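Local atomic coordinates of ATP phosphoribosyltransferase (Thermotoga maritima, PDB entry 1USY), a protein that probably catalyses the condensation of ATP with 5-phosphoribose 1-diphosphate to give phosphoribosyl-ATP, the first step of histidine biosynthesis. Residues A5-R10 against I60-T65; V24-E29 against I39-V44; F79-N84 against T171-N176; G92-G97 against E157-I162. All coordinates share one frame; numbering follows the deposited sequence.

Interaction 1: A5-R10 against I60-T65; sequences AIPKGR and IGFCGT. With HIS (histidine), chain S.
Backbone polar contacts come first where A5 meets I60 and G61. The amide N of A5 donates to I60 O at 2.8 Å, with an N-H...O angle of 153°, the one hydrogen bond between the two segments. A weaker carbon donor follows: the CA of G61 lies 3.4 Å from A5 O. The strands run parallel, their directions 27° apart.

Apolar packing is built on F62. Its ring lies beside the I6 side chain, both pointing the same way, and I6 CG1 reaches the ring edge with a 4.0 Å approach to CE1. P7 comes to the same residue from further along the strand: its CD sits near the plane of the ring at the edge, while CG packs 4.0 Å from F62 CB. The F62 ring is set here by chi1 of -50°, which turns CG beside its own backbone N and away from the carbonyl. V15 of helix 12-20 packs on both I6 and F62.

The ligand is met by the far end of 60-65. G64 is the N-cap of helix 65-70, and T65 OG1 lies 2.9 Å from ND1 of the bound histidine while also hydrogen-bonding to R170 N.

The two strands are neighbours in the central sheet, consistent with the periplasmic-binding-protein fold assigned to this family. With so few polar bonds between them, their joining relies largely on buried carbon surface around F62, and the strand 60-64 then delivers T65 to the pocket at the start of the next helix.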
# COMPACT_ATOMS: atom_id res chain seq x y z
N ALA G 5 -8.64 -25.57 30.84
CA ALA G 5 -9.42 -25.51 29.61
C ALA G 5 -9.64 -26.94 29.10
O ALA G 5 -8.73 -27.57 28.55
CB ALA G 5 -8.71 -24.68 28.55
N ILE G 6 -10.85 -27.47 29.27
CA ILE G 6 -11.10 -28.82 28.76
C ILE G 6 -11.86 -28.92 27.42
O ILE G 6 -12.91 -28.30 27.23
CB ILE G 6 -11.73 -29.67 29.82
CG1 ILE G 6 -10.70 -29.87 30.96
CG2 ILE G 6 -12.18 -30.98 29.23
CD1 ILE G 6 -11.30 -30.01 32.28
N PRO G 7 -11.33 -29.72 26.51
CA PRO G 7 -11.87 -29.79 25.14
C PRO G 7 -13.13 -30.61 25.12
O PRO G 7 -13.08 -31.79 25.42
CB PRO G 7 -10.78 -30.52 24.37
CG PRO G 7 -9.96 -31.27 25.41
CD PRO G 7 -10.22 -30.64 26.73
N LYS G 8 -14.25 -29.97 24.81
CA LYS G 8 -15.53 -30.67 24.66
C LYS G 8 -15.42 -31.65 23.47
O LYS G 8 -14.61 -31.46 22.57
CB LYS G 8 -16.68 -29.67 24.49
CG LYS G 8 -17.30 -29.26 25.80
CD LYS G 8 -18.22 -28.04 25.68
CE LYS G 8 -19.72 -28.40 25.76
NZ LYS G 8 -20.17 -28.54 27.18
N GLY G 9 -16.19 -32.74 23.51
CA GLY G 9 -16.15 -33.71 22.42
C GLY G 9 -15.47 -35.04 22.74
O GLY G 9 -15.68 -35.61 23.80
N ARG G 10 -14.65 -35.52 21.81
CA ARG G 10 -14.04 -36.85 21.89
C ARG G 10 -13.21 -37.11 23.17
O ARG G 10 -13.23 -38.22 23.73
CB ARG G 10 -13.18 -37.08 20.63
CG ARG G 10 -13.32 -38.47 19.99
CD ARG G 10 -14.77 -38.84 19.66
NE ARG G 10 -14.95 -40.15 19.03
CZ ARG G 10 -15.72 -40.37 17.97
NH1 ARG G 10 -16.38 -39.36 17.41
NH2 ARG G 10 -15.85 -41.59 17.47
N ILE G 60 -3.85 -24.75 32.31
CA ILE G 60 -3.60 -26.09 31.77
C ILE G 60 -4.76 -26.46 30.83
O ILE G 60 -5.94 -26.20 31.12
CB ILE G 60 -3.49 -27.12 32.92
CG1 ILE G 60 -2.51 -26.65 34.00
CG2 ILE G 60 -3.05 -28.50 32.40
CD1 ILE G 60 -2.43 -27.56 35.21
N GLY G 61 -4.41 -27.04 29.69
CA GLY G 61 -5.38 -27.40 28.66
C GLY G 61 -5.04 -28.78 28.14
O GLY G 61 -4.02 -29.37 28.56
N PHE G 62 -5.87 -29.31 27.24
CA PHE G 62 -5.54 -30.56 26.53
C PHE G 62 -5.73 -30.38 25.04
O PHE G 62 -6.80 -29.96 24.60
CB PHE G 62 -6.35 -31.74 27.13
CG PHE G 62 -6.24 -31.81 28.62
CD1 PHE G 62 -7.11 -31.11 29.43
CD2 PHE G 62 -5.19 -32.49 29.21
CE1 PHE G 62 -6.95 -31.11 30.83
CE2 PHE G 62 -5.03 -32.51 30.59
CZ PHE G 62 -5.92 -31.82 31.41
N CYS G 63 -4.70 -30.68 24.26
CA CYS G 63 -4.72 -30.35 22.82
C CYS G 63 -4.07 -31.32 21.91
O CYS G 63 -3.00 -31.83 22.24
CB CYS G 63 -3.91 -29.11 22.59
SG CYS G 63 -4.96 -27.78 22.63
N GLY G 64 -4.65 -31.47 20.71
CA GLY G 64 -4.00 -32.17 19.62
C GLY G 64 -2.96 -31.30 18.97
O GLY G 64 -3.06 -30.07 18.97
N THR G 65 -1.95 -31.94 18.39
CA THR G 65 -1.00 -31.28 17.48
C THR G 65 -1.71 -30.41 16.42
O THR G 65 -1.17 -29.39 15.97
CB THR G 65 -0.24 -32.35 16.71
OG1 THR G 65 0.16 -33.42 17.58
CG2 THR G 65 1.02 -31.76 16.12
N HIS S . 4.36 -28.90 18.42
CA HIS S . 4.31 -30.25 19.07
C HIS S . 5.71 -30.90 19.14
O HIS S . 6.45 -30.98 18.16
CB HIS S . 3.32 -31.12 18.32
CG HIS S . 3.65 -32.58 18.30
ND1 HIS S . 2.78 -33.54 18.77
CD2 HIS S . 4.73 -33.25 17.82
CE1 HIS S . 3.32 -34.73 18.62
NE2 HIS S . 4.50 -34.59 18.05
OXT HIS S . 6.15 -31.39 20.18

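Interaction 2: V24-E29 against I39-V44; sequences VIFERE and IVCFMV
C41 SG meets the edge of the F26 ring, 3.6 Å from CE2 and nearly as close to CZ. The sulfur lies 4.7 Å from the ring centroid and 74° off the ring normal, so this is a sulfur-aromatic contact made at the rim. The C41 chi1 of -68° turns SG beside its own backbone N, and I6 of the neighbouring strand 2-7 packs against the same sulfur.

The remaining contacts are between carbons. V24 and I39 cross at about a right angle, and V24 CG1 approaches I39 CG2 to 3.8 Å. That same V24 methyl rides over one face of the F26 ring, 3.4 Å above the plane and offset toward the rim. I39 CG2 also comes to 4.4 Å from F26 CE2, so V24, F26, I39 and C41 form one small apolar cluster.

Around it, M16 of helix 12-20 touches F26 and L19 touches C41. R34 of strand 33-35 also packs on F26, while F42 and V44, along strand 39-44, lie against a chain of another protein.

No hydrogen bond joins 24-29 to 39-44. The loop leading out of helix 12-20 is therefore seated on the sheet by dispersion and sulfur-aromatic contact, with the F26 ring touching both M16 of the helix and C41 and I39 of the strand.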
# COMPACT_ATOMS: atom_id res chain seq x y z
N VAL G 24 -10.29 -34.62 42.07
CA VAL G 24 -11.15 -33.48 41.78
C VAL G 24 -12.64 -33.78 42.10
O VAL G 24 -13.23 -34.76 41.61
CB VAL G 24 -10.97 -33.01 40.31
CG1 VAL G 24 -11.93 -31.88 39.97
CG2 VAL G 24 -9.52 -32.56 40.05
N ILE G 25 -13.23 -32.93 42.94
CA ILE G 25 -14.64 -32.95 43.26
C ILE G 25 -15.18 -31.57 42.88
O ILE G 25 -14.58 -30.55 43.23
CB ILE G 25 -14.86 -33.26 44.77
CG1 ILE G 25 -14.91 -34.78 45.01
CG2 ILE G 25 -16.12 -32.58 45.33
CD1 ILE G 25 -16.25 -35.46 44.65
N PHE G 26 -16.33 -31.54 42.19
CA PHE G 26 -16.79 -30.30 41.55
C PHE G 26 -17.78 -29.41 42.34
O PHE G 26 -17.66 -28.18 42.32
CB PHE G 26 -17.28 -30.58 40.11
CG PHE G 26 -16.15 -30.78 39.11
CD1 PHE G 26 -16.05 -31.97 38.40
CD2 PHE G 26 -15.20 -29.81 38.90
CE1 PHE G 26 -15.02 -32.18 37.49
CE2 PHE G 26 -14.15 -30.00 37.98
CZ PHE G 26 -14.07 -31.19 37.28
N GLU G 27 -18.73 -29.99 43.03
CA GLU G 27 -19.68 -29.21 43.84
C GLU G 27 -20.45 -28.05 43.13
O GLU G 27 -21.21 -27.32 43.78
CB GLU G 27 -19.00 -28.72 45.14
CG GLU G 27 -18.26 -27.41 45.00
CD GLU G 27 -17.13 -27.25 45.99
OE1 GLU G 27 -17.31 -26.51 46.99
OE2 GLU G 27 -16.05 -27.86 45.76
N ARG G 28 -20.30 -27.91 41.81
CA ARG G 28 -20.92 -26.81 41.06
C ARG G 28 -20.68 -27.10 39.61
O ARG G 28 -19.53 -27.20 39.20
CB ARG G 28 -20.23 -25.49 41.40
CG ARG G 28 -21.11 -24.26 41.43
CD ARG G 28 -21.32 -23.74 42.83
NE ARG G 28 -20.61 -22.50 43.16
CZ ARG G 28 -19.30 -22.38 43.44
NH1 ARG G 28 -18.47 -23.42 43.40
NH2 ARG G 28 -18.81 -21.20 43.76
N GLU G 29 -21.75 -27.22 38.82
CA GLU G 29 -21.62 -27.62 37.41
C GLU G 29 -22.66 -27.02 36.46
O GLU G 29 -23.78 -26.64 36.86
CB GLU G 29 -21.70 -29.15 37.31
CG GLU G 29 -20.44 -29.92 37.66
CD GLU G 29 -20.42 -31.30 37.01
OE1 GLU G 29 -21.50 -31.96 36.99
OE2 GLU G 29 -19.35 -31.73 36.51
N ILE G 39 -10.09 -25.74 41.94
CA ILE G 39 -10.09 -26.17 40.57
C ILE G 39 -11.28 -25.60 39.82
O ILE G 39 -12.38 -25.54 40.36
CB ILE G 39 -10.11 -27.71 40.52
CG1 ILE G 39 -9.75 -28.20 39.13
CG2 ILE G 39 -11.46 -28.26 40.98
CD1 ILE G 39 -8.30 -28.50 39.04
N VAL G 40 -11.06 -25.15 38.60
CA VAL G 40 -12.13 -24.70 37.74
C VAL G 40 -11.92 -25.34 36.39
O VAL G 40 -10.81 -25.37 35.90
CB VAL G 40 -12.15 -23.16 37.53
CG1 VAL G 40 -13.32 -22.77 36.62
CG2 VAL G 40 -12.31 -22.43 38.84
N CYS G 41 -12.98 -25.84 35.79
CA CYS G 41 -12.85 -26.35 34.43
C CYS G 41 -13.71 -25.55 33.53
O CYS G 41 -14.91 -25.47 33.76
CB CYS G 41 -13.26 -27.80 34.36
SG CYS G 41 -12.11 -28.87 35.24
N PHE G 42 -13.07 -24.93 32.52
CA PHE G 42 -13.76 -24.32 31.39
C PHE G 42 -14.01 -25.37 30.28
O PHE G 42 -13.08 -25.86 29.63
CB PHE G 42 -12.97 -23.13 30.83
CG PHE G 42 -12.71 -22.01 31.85
CD1 PHE G 42 -11.44 -21.43 31.96
CD2 PHE G 42 -13.73 -21.55 32.70
CE1 PHE G 42 -11.19 -20.40 32.89
CE2 PHE G 42 -13.48 -20.53 33.63
CZ PHE G 42 -12.21 -19.96 33.72
N MET G 43 -15.27 -25.71 30.06
CA MET G 43 -15.60 -26.68 29.02
C MET G 43 -15.69 -25.97 27.67
O MET G 43 -16.75 -25.46 27.30
CB MET G 43 -16.92 -27.40 29.33
CG MET G 43 -17.08 -28.00 30.75
SD MET G 43 -15.54 -28.72 31.46
CE MET G 43 -15.30 -29.85 30.53
N VAL G 44 -14.59 -25.98 26.93
CA VAL G 44 -14.53 -25.25 25.67
C VAL G 44 -14.36 -26.17 24.44
O VAL G 44 -14.04 -27.35 24.58
CB VAL G 44 -13.37 -24.18 25.72
CG1 VAL G 44 -13.34 -23.41 27.07
CG2 VAL G 44 -12.05 -24.80 25.49

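Interaction 3: F79-N84 against T171-N176; sequences FFIPTN and THVVVN. With HIS (histidine), chain S.
I81 N donates to T171 O at 2.6 Å, and V173 N returns a longer bond to F79 O at 3.2 Å. Between them F80 and H172 form a non-hydrogen-bonded antiparallel pair. H172 NE2 lies 2.5 Å from ND1 of the bound histidine, at best a weak and doubtful hydrogen bond; the ligand atom lies in the plane of the H172 ring, at its edge.

The F80 and H172 rings run side by side, pointing the same way, with centroids 5.4 Å apart and planes at 45°, neither stacked nor edge-to-face. R170 makes a cation-pi contact with F80. R170 and H172 line the histidine pocket with T65 and Q77. On the other side of the strands, I81 CD1 reaches V173 CG1 at 3.8 Å, crossing at about a right angle, and V173 packs on one face of the F79 ring, CG1 coming to 3.4 Å from F79 CE1 with CG2 further above the face. T83 meets T171 at the far end.

F62 of strand 60-64 packs on both I81 and V173, helix 184-198 lies against F79 and V173, and T65 and L68 of helix 65-70 touch H172.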
# COMPACT_ATOMS: atom_id res chain seq x y z
N PHE G 79 3.66 -33.86 28.92
CA PHE G 79 3.45 -35.24 28.47
C PHE G 79 2.22 -35.36 27.62
O PHE G 79 1.49 -34.38 27.51
CB PHE G 79 3.37 -36.22 29.65
CG PHE G 79 2.48 -35.78 30.74
CD1 PHE G 79 1.15 -36.19 30.77
CD2 PHE G 79 2.96 -35.01 31.79
CE1 PHE G 79 0.29 -35.77 31.81
CE2 PHE G 79 2.11 -34.61 32.85
CZ PHE G 79 0.79 -34.98 32.85
N PHE G 80 2.00 -36.54 27.02
CA PHE G 80 0.81 -36.75 26.17
C PHE G 80 -0.34 -37.45 26.89
O PHE G 80 -0.13 -38.18 27.85
CB PHE G 80 1.10 -37.56 24.91
CG PHE G 80 2.45 -37.38 24.36
CD1 PHE G 80 2.69 -36.51 23.29
CD2 PHE G 80 3.50 -38.11 24.88
CE1 PHE G 80 3.97 -36.35 22.79
CE2 PHE G 80 4.78 -37.96 24.40
CZ PHE G 80 5.02 -37.07 23.37
N ILE G 81 -1.55 -37.19 26.41
CA ILE G 81 -2.74 -37.92 26.78
C ILE G 81 -2.76 -39.06 25.77
O ILE G 81 -2.70 -38.82 24.56
CB ILE G 81 -3.97 -36.99 26.59
CG1 ILE G 81 -3.87 -35.77 27.52
CG2 ILE G 81 -5.30 -37.75 26.74
CD1 ILE G 81 -3.85 -36.05 29.01
N PRO G 82 -2.80 -40.31 26.22
CA PRO G 82 -2.73 -41.43 25.27
C PRO G 82 -4.05 -41.58 24.49
O PRO G 82 -5.12 -41.60 25.08
CB PRO G 82 -2.45 -42.64 26.17
CG PRO G 82 -2.74 -42.22 27.54
CD PRO G 82 -2.88 -40.74 27.62
N THR G 83 -3.97 -41.63 23.17
CA THR G 83 -5.14 -41.78 22.31
C THR G 83 -4.76 -42.63 21.10
O THR G 83 -3.60 -42.98 20.92
CB THR G 83 -5.64 -40.41 21.85
OG1 THR G 83 -4.65 -39.81 21.01
CG2 THR G 83 -5.79 -39.41 23.03
N ASN G 84 -5.74 -42.95 20.24
CA ASN G 84 -5.42 -43.63 18.97
C ASN G 84 -4.72 -42.72 17.98
O ASN G 84 -4.96 -41.51 17.96
CB ASN G 84 -6.67 -44.25 18.32
CG ASN G 84 -7.18 -45.47 19.10
OD1 ASN G 84 -8.23 -45.42 19.74
ND2 ASN G 84 -6.43 -46.56 19.07
N THR G 171 -2.08 -36.17 21.35
CA THR G 171 -2.77 -35.29 22.28
C THR G 171 -1.89 -34.95 23.49
O THR G 171 -1.41 -35.82 24.22
CB THR G 171 -4.07 -35.94 22.70
OG1 THR G 171 -4.85 -36.15 21.52
CG2 THR G 171 -4.91 -34.98 23.53
N HIS G 172 -1.66 -33.65 23.65
CA HIS G 172 -0.75 -33.12 24.65
C HIS G 172 -1.57 -32.52 25.75
O HIS G 172 -2.61 -31.91 25.48
CB HIS G 172 0.04 -31.96 24.06
CG HIS G 172 0.94 -32.31 22.92
ND1 HIS G 172 2.27 -32.63 23.08
CD2 HIS G 172 0.71 -32.34 21.58
CE1 HIS G 172 2.81 -32.87 21.90
NE2 HIS G 172 1.88 -32.69 20.97
N VAL G 173 -1.10 -32.65 27.00
CA VAL G 173 -1.47 -31.69 28.04
C VAL G 173 -0.55 -30.48 27.84
O VAL G 173 0.63 -30.64 27.54
CB VAL G 173 -1.35 -32.28 29.46
CG1 VAL G 173 -0.91 -33.72 29.40
CG2 VAL G 173 -0.38 -31.50 30.30
N VAL G 174 -1.11 -29.28 27.95
CA VAL G 174 -0.34 -28.05 27.73
C VAL G 174 -0.52 -27.09 28.90
O VAL G 174 -1.58 -27.11 29.56
CB VAL G 174 -0.74 -27.36 26.39
CG1 VAL G 174 -0.59 -28.32 25.22
CG2 VAL G 174 -2.16 -26.91 26.45
N VAL G 175 0.49 -26.27 29.15
CA VAL G 175 0.50 -25.40 30.32
C VAL G 175 0.86 -24.00 29.85
O VAL G 175 1.65 -23.83 28.94
CB VAL G 175 1.56 -25.91 31.33
CG1 VAL G 175 1.54 -25.07 32.63
CG2 VAL G 175 1.39 -27.45 31.60
N ASN G 176 0.28 -22.99 30.49
CA ASN G 176 0.50 -21.61 30.17
C ASN G 176 1.87 -21.22 30.75
O ASN G 176 2.03 -21.18 31.97
CB ASN G 176 -0.64 -20.81 30.79
CG ASN G 176 -0.40 -19.28 30.80
OD1 ASN G 176 0.21 -18.73 29.92
ND2 ASN G 176 -0.99 -18.61 31.78
N HIS S . 4.36 -28.90 18.42
CA HIS S . 4.31 -30.25 19.07
C HIS S . 5.71 -30.90 19.14
O HIS S . 6.45 -30.98 18.16
CB HIS S . 3.32 -31.12 18.32
CG HIS S . 3.65 -32.58 18.30
ND1 HIS S . 2.78 -33.54 18.77
CD2 HIS S . 4.73 -33.25 17.82
CE1 HIS S . 3.32 -34.73 18.62
NE2 HIS S . 4.50 -34.59 18.05
OXT HIS S . 6.15 -31.39 20.18

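Interaction 4: G92-G97 against E157-I162; sequences GPKGRG and ENNLEI
G92 and E161 form an antiparallel pair near the end of the pairing of the two long strands 80-93 and 160-175. Here G92 O accepts a nearly straight bond from E161 N at 2.9 Å, while G92 N gives only a weak bond to E161 O at 3.3 Å. The L160 side chain folds back on the glycine, its CD1 lying 3.8 Å from G92 C.

P93 pairs with L160 without hydrogen bonds, their side chains diverging, though its CA makes a C-H...O contact with N159 O. K94 N then donates to that same oxygen at 2.8 Å. N159, at positive phi, is the C-prime residue of the Schellman motif that ends helix 153-156, and its O takes the K94 N-H just before strand 160-175 starts. The K94 chain, bent at chi3, crosses N159 obliquely and lays CE 3.4 Å from N159 OD1.

At G95 the chain turns away, and its N reaches E161 OE1 at 3.1 Å, from above the carboxylate plane rather than within it. R96 N to P93 O closes the turn through K94 and G95, and P93 CG sits 3.5 Å above the centre of the R96 guanidinium.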
# COMPACT_ATOMS: atom_id res chain seq x y z
N GLY G 92 -7.83 -36.46 -2.09
CA GLY G 92 -8.64 -36.11 -3.25
C GLY G 92 -9.41 -37.35 -3.68
O GLY G 92 -9.15 -38.43 -3.17
N PRO G 93 -10.33 -37.22 -4.63
CA PRO G 93 -11.11 -38.35 -5.11
C PRO G 93 -10.23 -39.49 -5.65
O PRO G 93 -9.22 -39.23 -6.28
CB PRO G 93 -11.95 -37.74 -6.25
CG PRO G 93 -11.29 -36.52 -6.60
CD PRO G 93 -10.67 -35.98 -5.34
N LYS G 94 -10.64 -40.73 -5.36
CA LYS G 94 -9.90 -41.95 -5.68
C LYS G 94 -9.20 -41.88 -7.02
O LYS G 94 -9.79 -41.47 -8.03
CB LYS G 94 -10.87 -43.14 -5.70
CG LYS G 94 -11.07 -43.82 -4.36
CD LYS G 94 -11.52 -45.28 -4.53
CE LYS G 94 -12.96 -45.43 -5.05
NZ LYS G 94 -13.16 -46.80 -5.59
N GLY G 95 -7.94 -42.31 -7.01
CA GLY G 95 -7.09 -42.45 -8.20
C GLY G 95 -7.18 -41.35 -9.25
O GLY G 95 -7.07 -41.65 -10.41
N ARG G 96 -7.40 -40.10 -8.85
CA ARG G 96 -7.50 -38.99 -9.80
C ARG G 96 -6.38 -37.95 -9.69
O ARG G 96 -6.39 -36.94 -10.41
CB ARG G 96 -8.87 -38.31 -9.71
CG ARG G 96 -9.91 -38.95 -10.60
CD ARG G 96 -11.32 -38.59 -10.22
NE ARG G 96 -11.49 -37.14 -10.20
CZ ARG G 96 -12.60 -36.50 -9.85
NH1 ARG G 96 -13.68 -37.18 -9.46
NH2 ARG G 96 -12.62 -35.18 -9.87
N GLY G 97 -5.43 -38.18 -8.79
CA GLY G 97 -4.22 -37.37 -8.68
C GLY G 97 -4.39 -35.90 -8.29
O GLY G 97 -5.46 -35.48 -7.82
N GLU G 157 -15.04 -44.76 2.54
CA GLU G 157 -16.50 -44.78 2.48
C GLU G 157 -17.03 -43.66 1.58
O GLU G 157 -18.18 -43.71 1.13
CB GLU G 157 -17.08 -44.66 3.89
CG GLU G 157 -18.33 -45.51 4.11
CD GLU G 157 -19.35 -44.88 5.06
OE1 GLU G 157 -18.98 -44.00 5.89
OE2 GLU G 157 -20.53 -45.29 4.98
N ASN G 158 -16.17 -42.65 1.33
CA ASN G 158 -16.48 -41.54 0.43
C ASN G 158 -15.53 -41.41 -0.76
O ASN G 158 -15.30 -40.30 -1.24
CB ASN G 158 -16.49 -40.21 1.19
CG ASN G 158 -17.51 -40.18 2.31
OD1 ASN G 158 -17.15 -40.01 3.47
ND2 ASN G 158 -18.80 -40.35 1.96
N ASN G 159 -14.98 -42.52 -1.23
CA ASN G 159 -14.07 -42.52 -2.38
C ASN G 159 -12.91 -41.48 -2.40
O ASN G 159 -12.67 -40.82 -3.42
CB ASN G 159 -14.88 -42.45 -3.68
CG ASN G 159 -16.09 -43.37 -3.65
OD1 ASN G 159 -15.96 -44.59 -3.79
ND2 ASN G 159 -17.27 -42.78 -3.46
N LEU G 160 -12.19 -41.36 -1.29
CA LEU G 160 -11.03 -40.48 -1.22
C LEU G 160 -9.74 -41.27 -0.99
O LEU G 160 -9.72 -42.28 -0.29
CB LEU G 160 -11.18 -39.46 -0.10
CG LEU G 160 -11.85 -38.08 -0.22
CD1 LEU G 160 -12.47 -37.77 -1.55
CD2 LEU G 160 -12.87 -37.87 0.94
N GLU G 161 -8.65 -40.80 -1.57
CA GLU G 161 -7.35 -41.42 -1.37
C GLU G 161 -6.45 -40.45 -0.66
O GLU G 161 -6.44 -39.27 -0.98
CB GLU G 161 -6.73 -41.77 -2.72
CG GLU G 161 -5.86 -43.00 -2.68
CD GLU G 161 -6.12 -43.94 -3.84
OE1 GLU G 161 -5.88 -43.54 -5.00
OE2 GLU G 161 -6.56 -45.08 -3.57
N ILE G 162 -5.69 -40.95 0.30
CA ILE G 162 -4.66 -40.14 0.93
C ILE G 162 -3.61 -39.84 -0.15
O ILE G 162 -3.20 -40.73 -0.91
CB ILE G 162 -4.06 -40.89 2.16
CG1 ILE G 162 -5.13 -41.11 3.25
CG2 ILE G 162 -2.86 -40.09 2.71
CD1 ILE G 162 -4.78 -42.11 4.35

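Overall arrangement
Interactions 1, 2 and 3 belong to one end of the molecule and interaction 4 to the other, its centre about 31 Å from that of interaction 3. Interactions 1 and 3 are buried neighbours, joined by C63 O to H172 N and G61 N to V174 O, and both touch the bound histidine. Interaction 2 leans on interaction 1 through strands 2-7 and 39-44, but it is wholly apolar, whereas interaction 3 mixes backbone bonds with aromatic packing. Interaction 4 uses the same two strands as interaction 3, yet lies nearer the surface and depends more on polar bonds, including one to a carboxylate.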